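Local coordinates for protein TarM (Staphylococcus aureus subsp. aureus 21178, PDB 4X7R) that belongs to the GT-B class of glycosyltransferases and is modelled with uridine-5'-diphosphate and a sulfated glycan bound, at residues V39-K44 with F231-N236; F235-N238 with Q243-G246. The protein carries 1 engineered substitution. All blocks are in the same frame, centred on the assembly; numbering follows the deposited sequence.

Contact 1: V39-K44 with F231-N236; sequences VTFDYK and FPKMFN. With SUS (2-deoxy-3,6-di-O-sulfo-2-(sulfoamino)-alpha-D-glucopyranose), chain C.
Lys233 lies across the ring of Phe41, and this pair is the whole contact between 39-44 and 231-236. The interaction is a CH-pi contact. CD of Lys233 sits 3.6 Å from the centroid of the Phe41 ring and only 6° off its normal, so the methylene is centred over one face. CE continues past CG of the ring at 3.9 Å. Met7 of strand 3-7 and Cys207 of helix 203-214 also touch the Phe41 side chain.

The polar part belongs to the bound glycan. The Lys233 chain turns at its last torsion (chi4 96°), which swings NZ off the line of the chain. The stronger partner of NZ is a neighbouring IDS sugar, with which it forms a salt bridge. NZ also donates a hydrogen bond of 2.8 Å to O2S, on the N-sulfo group of SUS. CB of Phe41 comes within 3.6 Å of SUS O1S, on the same sulfo group. His9 and Ser230 add further hydrogen bonds to SUS.

A salt bridge within 39-44 joins NZ of Lys44 to OD2 of Asp42, on the syn side of the carboxylate. Glu10 is a second acidic partner of Lys44.

Both residues of the CH-pi pair line the glycan pocket, Lys233 packing its aliphatic part on Phe41 and turning its ammonium group to the sulfates. The sulfates around NZ would be expected to favour the charged form of Lys233.

Contact 2: F235-N238 with Q243-G246; sequences FNTN and QKYG
Segment 235-238 runs from the last part of helix 231-235 into the loop before strand 243-247, with the CA atoms of Phe235 and Lys244 7.6 Å apart as the closest pair. No backbone-to-backbone hydrogen bond joins the two segments.

Lys244 makes the contact. Its side chain points from the strand toward the loop. Beyond CG the chain is fully extended, with chi2, chi3 and chi4 all near 180°, and this stretch carries NZ across to the loop. NZ donates a hydrogen bond of 3.0 Å to OG1 of Thr237. It makes a weak bond of 3.1 Å to O of Phe235 and another of 3.2 Å to O of Thr237. The strongest acceptor of NZ is O of Met234, the residue before Phe235. NZ thus has four oxygen partners, two of them weak. Partly negative carbonyls gathered there would probably stabilise its charge.

Thr237 meets NZ with its hydroxyl and, weakly, its carbonyl; chi1 of 78° puts OG1 on the side of the lysine. CE of Lys244 is also close to OG1, at 3.2 Å. The hydroxyl's stronger partner is ND1 of His239; Lys244 NZ meets the same oxygen. Phe235 gives only its carbonyl; its ring meets that of Phe231 instead.

On the strand, OH of Tyr245 donates to OE1 of Gln243. The bond is 2.6 Å long and nearly straight with the carbonyl (C=O...donor angle 163°). NE2 of Gln243 bonds to O of Lys219 and to O of Phe491 in helix 480-492.

The arrangement belongs to a helix-to-strand connection in the parallel, Rossmann-like sheet of a GT-B fold: the incoming strand supplies a lysine that bonds to backbone carbonyls of the preceding helix and the loop after it.

Overall arrangement
From the N terminus, strand 36-40 leads into 39-44, the first half of contact 1. The chain then builds the ten-stranded antiparallel sheet before it returns through helix 203-214 and strand 221-225. Helix 231-235 follows and closes contact 1 across 186 intervening residues. Contact 2 closes at once afterwards, across four residues, as the loop passes into strand 243-247. The contacts neither nest nor cross; they share Phe235 and Asn236. Their centres are about 11 Å apart. Together they tie helix 231-235 to the loop after strand 36-40 and to strand 243-247 of the seven-stranded parallel sheet: contact 1 lies on the glycan side and contact 2 farther from it.

Contact 1: V39-K44 with F231-N236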
loop_
_atom_site.group_PDB
_atom_site.type_symbol
_atom_site.label_atom_id
_atom_site.label_comp_id
_atom_site.label_asym_id
_atom_site.label_seq_id
_atom_site.Cartn_x
_atom_site.Cartn_y
_atom_site.Cartn_z
ATOM N N VAL A 39 -7.793 -8.692 -5.047
ATOM C CA VAL A 39 -8.200 -8.109 -6.343
ATOM C C VAL A 39 -7.614 -6.693 -6.414
ATOM O O VAL A 39 -7.874 -5.890 -5.518
ATOM C CB VAL A 39 -9.734 -8.082 -6.541
ATOM C CG1 VAL A 39 -10.100 -7.559 -7.939
ATOM C CG2 VAL A 39 -10.355 -9.457 -6.267
ATOM N N THR A 40 -6.804 -6.408 -7.452
ATOM C CA THR A 40 -6.199 -5.095 -7.700
ATOM C C THR A 40 -6.748 -4.498 -8.999
ATOM O O THR A 40 -7.312 -5.227 -9.820
ATOM C CB THR A 40 -4.675 -5.133 -7.633
ATOM O OG1 THR A 40 -4.168 -5.956 -8.695
ATOM C CG2 THR A 40 -4.161 -5.590 -6.270
ATOM N N PHE A 41 -6.601 -3.161 -9.173
ATOM C CA PHE A 41 -7.164 -2.441 -10.310
ATOM C C PHE A 41 -6.158 -1.590 -11.073
ATOM O O PHE A 41 -6.511 -1.035 -12.098
ATOM C CB PHE A 41 -8.395 -1.599 -9.852
ATOM C CG PHE A 41 -9.441 -2.421 -9.120
ATOM C CD1 PHE A 41 -10.361 -3.192 -9.823
ATOM C CD2 PHE A 41 -9.499 -2.424 -7.723
ATOM C CE1 PHE A 41 -11.313 -3.974 -9.147
ATOM C CE2 PHE A 41 -10.439 -3.209 -7.049
ATOM C CZ PHE A 41 -11.339 -3.988 -7.764
ATOM N N ASP A 42 -4.906 -1.516 -10.626
ATOM C CA ASP A 42 -3.925 -0.710 -11.338
ATOM C C ASP A 42 -3.307 -1.490 -12.507
ATOM O O ASP A 42 -3.435 -2.720 -12.612
ATOM C CB ASP A 42 -2.793 -0.283 -10.371
ATOM C CG ASP A 42 -1.971 -1.466 -9.901
ATOM O OD1 ASP A 42 -2.570 -2.513 -9.573
ATOM O OD2 ASP A 42 -0.730 -1.338 -9.839
ATOM N N TYR A 43 -2.539 -0.766 -13.307
ATOM C CA TYR A 43 -1.826 -1.299 -14.437
ATOM C C TYR A 43 -0.341 -1.303 -14.114
ATOM O O TYR A 43 0.229 -0.268 -13.768
ATOM C CB TYR A 43 -2.087 -0.440 -15.711
ATOM C CG TYR A 43 -1.277 -0.963 -16.876
ATOM C CD1 TYR A 43 -1.660 -2.120 -17.550
ATOM C CD2 TYR A 43 -0.064 -0.372 -17.226
ATOM C CE1 TYR A 43 -0.891 -2.636 -18.589
ATOM C CE2 TYR A 43 0.726 -0.890 -18.246
ATOM C CZ TYR A 43 0.303 -2.012 -18.937
ATOM O OH TYR A 43 1.108 -2.543 -19.910
ATOM N N LYS A 44 0.286 -2.454 -14.253
ATOM C CA LYS A 44 1.741 -2.593 -14.149
ATOM C C LYS A 44 2.143 -3.461 -15.332
ATOM O O LYS A 44 1.413 -4.388 -15.678
ATOM C CB LYS A 44 2.179 -3.280 -12.838
ATOM C CG LYS A 44 2.150 -2.368 -11.621
ATOM C CD LYS A 44 2.891 -3.013 -10.436
ATOM C CE LYS A 44 2.894 -2.104 -9.219
ATOM N NZ LYS A 44 1.587 -2.118 -8.512
ATOM N N PHE A 231 -13.927 1.458 -2.823
ATOM C CA PHE A 231 -15.283 1.110 -2.379
ATOM C C PHE A 231 -16.353 1.204 -3.468
ATOM O O PHE A 231 -17.122 0.242 -3.559
ATOM C CB PHE A 231 -15.691 1.845 -1.092
ATOM C CG PHE A 231 -17.026 1.437 -0.522
ATOM C CD1 PHE A 231 -17.133 0.344 0.329
ATOM C CD2 PHE A 231 -18.175 2.181 -0.793
ATOM C CE1 PHE A 231 -18.364 0.003 0.894
ATOM C CE2 PHE A 231 -19.405 1.834 -0.231
ATOM C CZ PHE A 231 -19.495 0.743 0.595
ATOM N N PRO A 232 -16.414 2.277 -4.311
ATOM C CA PRO A 232 -17.433 2.308 -5.395
ATOM C C PRO A 232 -17.390 1.133 -6.371
ATOM O O PRO A 232 -18.441 0.743 -6.853
ATOM C CB PRO A 232 -17.166 3.639 -6.117
ATOM C CG PRO A 232 -16.469 4.504 -5.067
ATOM C CD PRO A 232 -15.599 3.521 -4.323
ATOM N N LYS A 233 -16.211 0.539 -6.632
ATOM C CA LYS A 233 -16.118 -0.644 -7.521
ATOM C C LYS A 233 -16.927 -1.795 -6.984
ATOM O O LYS A 233 -17.696 -2.389 -7.746
ATOM C CB LYS A 233 -14.672 -1.063 -7.785
ATOM C CG LYS A 233 -13.873 0.043 -8.452
ATOM C CD LYS A 233 -12.413 -0.249 -8.422
ATOM C CE LYS A 233 -11.671 0.747 -9.266
ATOM N NZ LYS A 233 -11.133 1.856 -8.446
ATOM N N MET A 234 -16.803 -2.074 -5.656
ATOM C CA MET A 234 -17.553 -3.138 -5.002
ATOM C C MET A 234 -19.015 -2.712 -4.853
ATOM O O MET A 234 -19.915 -3.494 -5.162
ATOM C CB MET A 234 -16.963 -3.469 -3.601
ATOM C CG MET A 234 -17.758 -4.557 -2.826
ATOM S SD MET A 234 -17.243 -4.759 -1.108
ATOM C CE MET A 234 -17.818 -3.204 -0.380
ATOM N N PHE A 235 -19.242 -1.507 -4.316
ATOM C CA PHE A 235 -20.579 -0.985 -4.055
ATOM C C PHE A 235 -21.514 -1.005 -5.291
ATOM O O PHE A 235 -22.656 -1.431 -5.170
ATOM C CB PHE A 235 -20.510 0.421 -3.428
ATOM C CG PHE A 235 -21.824 0.890 -2.832
ATOM C CD1 PHE A 235 -22.410 0.208 -1.764
ATOM C CD2 PHE A 235 -22.468 2.016 -3.326
ATOM C CE1 PHE A 235 -23.629 0.632 -1.220
ATOM C CE2 PHE A 235 -23.675 2.459 -2.760
ATOM C CZ PHE A 235 -24.246 1.762 -1.711
ATOM N N ASN A 236 -21.022 -0.567 -6.458
ATOM C CA ASN A 236 -21.814 -0.482 -7.696
ATOM C C ASN A 236 -22.090 -1.814 -8.427
ATOM O O ASN A 236 -22.831 -1.797 -9.412
ATOM C CB ASN A 236 -21.188 0.526 -8.660
ATOM C CG ASN A 236 -21.112 1.942 -8.143
ATOM O OD1 ASN A 236 -21.776 2.333 -7.193
ATOM N ND2 ASN A 236 -20.289 2.751 -8.762
HETATM N N2 SUS C . -8.245 4.148 -8.785
HETATM C C1 SUS C . -6.721 6.051 -9.136
HETATM S S1 SUS C . -7.907 2.834 -9.912
HETATM C C2 SUS C . -6.976 4.769 -8.363
HETATM S S2 SUS C . -1.683 6.842 -6.904
HETATM C C3 SUS C . -6.969 5.055 -6.846
HETATM O O3 SUS C . -7.103 3.830 -6.095
HETATM S S3 SUS C . -8.368 3.614 -5.267
HETATM C C4 SUS C . -5.714 5.813 -6.392
HETATM O O4 SUS C . -5.971 6.204 -5.057
HETATM C C5 SUS C . -5.467 7.062 -7.311
HETATM O O5 SUS C . -5.467 6.645 -8.709
HETATM C C6 SUS C . -4.101 7.715 -7.119
HETATM O O6 SUS C . -3.122 6.724 -7.376
HETATM O O1S SUS C . -7.192 1.711 -9.166
HETATM O O2S SUS C . -9.252 2.383 -10.461
HETATM O O3S SUS C . -7.013 3.324 -11.049
HETATM O O4S SUS C . -0.998 5.492 -7.139
HETATM O O5S SUS C . -0.996 7.952 -7.703
HETATM O O6S SUS C . -1.645 7.174 -5.409
HETATM O O7S SUS C . -8.477 4.783 -4.308
HETATM O O8S SUS C . -8.294 2.313 -4.466
HETATM O O9S SUS C . -9.594 3.580 -6.172
#

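Contact 2: F235-N238 with Q243-G246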
loop_
_atom_site.group_PDB
_atom_site.type_symbol
_atom_site.label_atom_id
_atom_site.label_comp_id
_atom_site.label_asym_id
_atom_site.label_seq_id
_atom_site.Cartn_x
_atom_site.Cartn_y
_atom_site.Cartn_z
ATOM N N PHE A 235 -19.242 -1.507 -4.316
ATOM C CA PHE A 235 -20.579 -0.985 -4.055
ATOM C C PHE A 235 -21.514 -1.005 -5.291
ATOM O O PHE A 235 -22.656 -1.431 -5.170
ATOM C CB PHE A 235 -20.510 0.421 -3.428
ATOM C CG PHE A 235 -21.824 0.890 -2.832
ATOM C CD1 PHE A 235 -22.410 0.208 -1.764
ATOM C CD2 PHE A 235 -22.468 2.016 -3.326
ATOM C CE1 PHE A 235 -23.629 0.632 -1.220
ATOM C CE2 PHE A 235 -23.675 2.459 -2.760
ATOM C CZ PHE A 235 -24.246 1.762 -1.711
ATOM N N ASN A 236 -21.022 -0.567 -6.458
ATOM C CA ASN A 236 -21.814 -0.482 -7.696
ATOM C C ASN A 236 -22.090 -1.814 -8.427
ATOM O O ASN A 236 -22.831 -1.797 -9.412
ATOM C CB ASN A 236 -21.188 0.526 -8.660
ATOM C CG ASN A 236 -21.112 1.942 -8.143
ATOM O OD1 ASN A 236 -21.776 2.333 -7.193
ATOM N ND2 ASN A 236 -20.289 2.751 -8.762
ATOM N N THR A 237 -21.493 -2.953 -7.998
ATOM C CA THR A 237 -21.776 -4.221 -8.709
ATOM C C THR A 237 -23.257 -4.611 -8.547
ATOM O O THR A 237 -23.899 -4.206 -7.581
ATOM C CB THR A 237 -20.855 -5.388 -8.313
ATOM O OG1 THR A 237 -21.278 -5.914 -7.064
ATOM C CG2 THR A 237 -19.389 -5.044 -8.299
ATOM N N ASN A 238 -23.779 -5.389 -9.498
ATOM C CA ASN A 238 -25.165 -5.835 -9.524
ATOM C C ASN A 238 -25.458 -7.085 -8.675
ATOM O O ASN A 238 -26.592 -7.559 -8.713
ATOM C CB ASN A 238 -25.584 -6.067 -10.982
ATOM C CG ASN A 238 -24.918 -7.261 -11.665
ATOM O OD1 ASN A 238 -24.069 -7.974 -11.110
ATOM N ND2 ASN A 238 -25.296 -7.509 -12.900
ATOM N N GLN A 243 -21.768 -11.297 -0.659
ATOM C CA GLN A 243 -21.624 -10.419 0.490
ATOM C C GLN A 243 -20.647 -9.286 0.217
ATOM O O GLN A 243 -19.668 -9.446 -0.542
ATOM C CB GLN A 243 -21.198 -11.216 1.734
ATOM C CG GLN A 243 -22.138 -12.392 2.022
ATOM C CD GLN A 243 -21.773 -13.126 3.267
ATOM O OE1 GLN A 243 -21.346 -12.531 4.255
ATOM N NE2 GLN A 243 -21.982 -14.435 3.264
ATOM N N LYS A 244 -20.922 -8.125 0.835
ATOM C CA LYS A 244 -20.077 -6.933 0.678
ATOM C C LYS A 244 -19.702 -6.344 2.019
ATOM O O LYS A 244 -20.579 -6.004 2.826
ATOM C CB LYS A 244 -20.738 -5.865 -0.222
ATOM C CG LYS A 244 -21.046 -6.334 -1.650
ATOM C CD LYS A 244 -21.727 -5.242 -2.477
ATOM C CE LYS A 244 -21.993 -5.649 -3.923
ATOM N NZ LYS A 244 -22.502 -4.492 -4.724
ATOM N N TYR A 245 -18.389 -6.192 2.246
ATOM C CA TYR A 245 -17.845 -5.613 3.482
ATOM C C TYR A 245 -16.838 -4.575 3.134
ATOM O O TYR A 245 -16.114 -4.723 2.154
ATOM C CB TYR A 245 -17.148 -6.675 4.381
ATOM C CG TYR A 245 -18.081 -7.760 4.860
ATOM C CD1 TYR A 245 -18.876 -7.575 5.988
ATOM C CD2 TYR A 245 -18.237 -8.938 4.139
ATOM C CE1 TYR A 245 -19.790 -8.545 6.394
ATOM C CE2 TYR A 245 -19.129 -9.928 4.553
ATOM C CZ TYR A 245 -19.913 -9.720 5.672
ATOM O OH TYR A 245 -20.833 -10.657 6.053
ATOM N N GLY A 246 -16.778 -3.544 3.957
ATOM C CA GLY A 246 -15.790 -2.479 3.817
ATOM C C GLY A 246 -14.958 -2.510 5.079
ATOM O O GLY A 246 -15.531 -2.615 6.166
#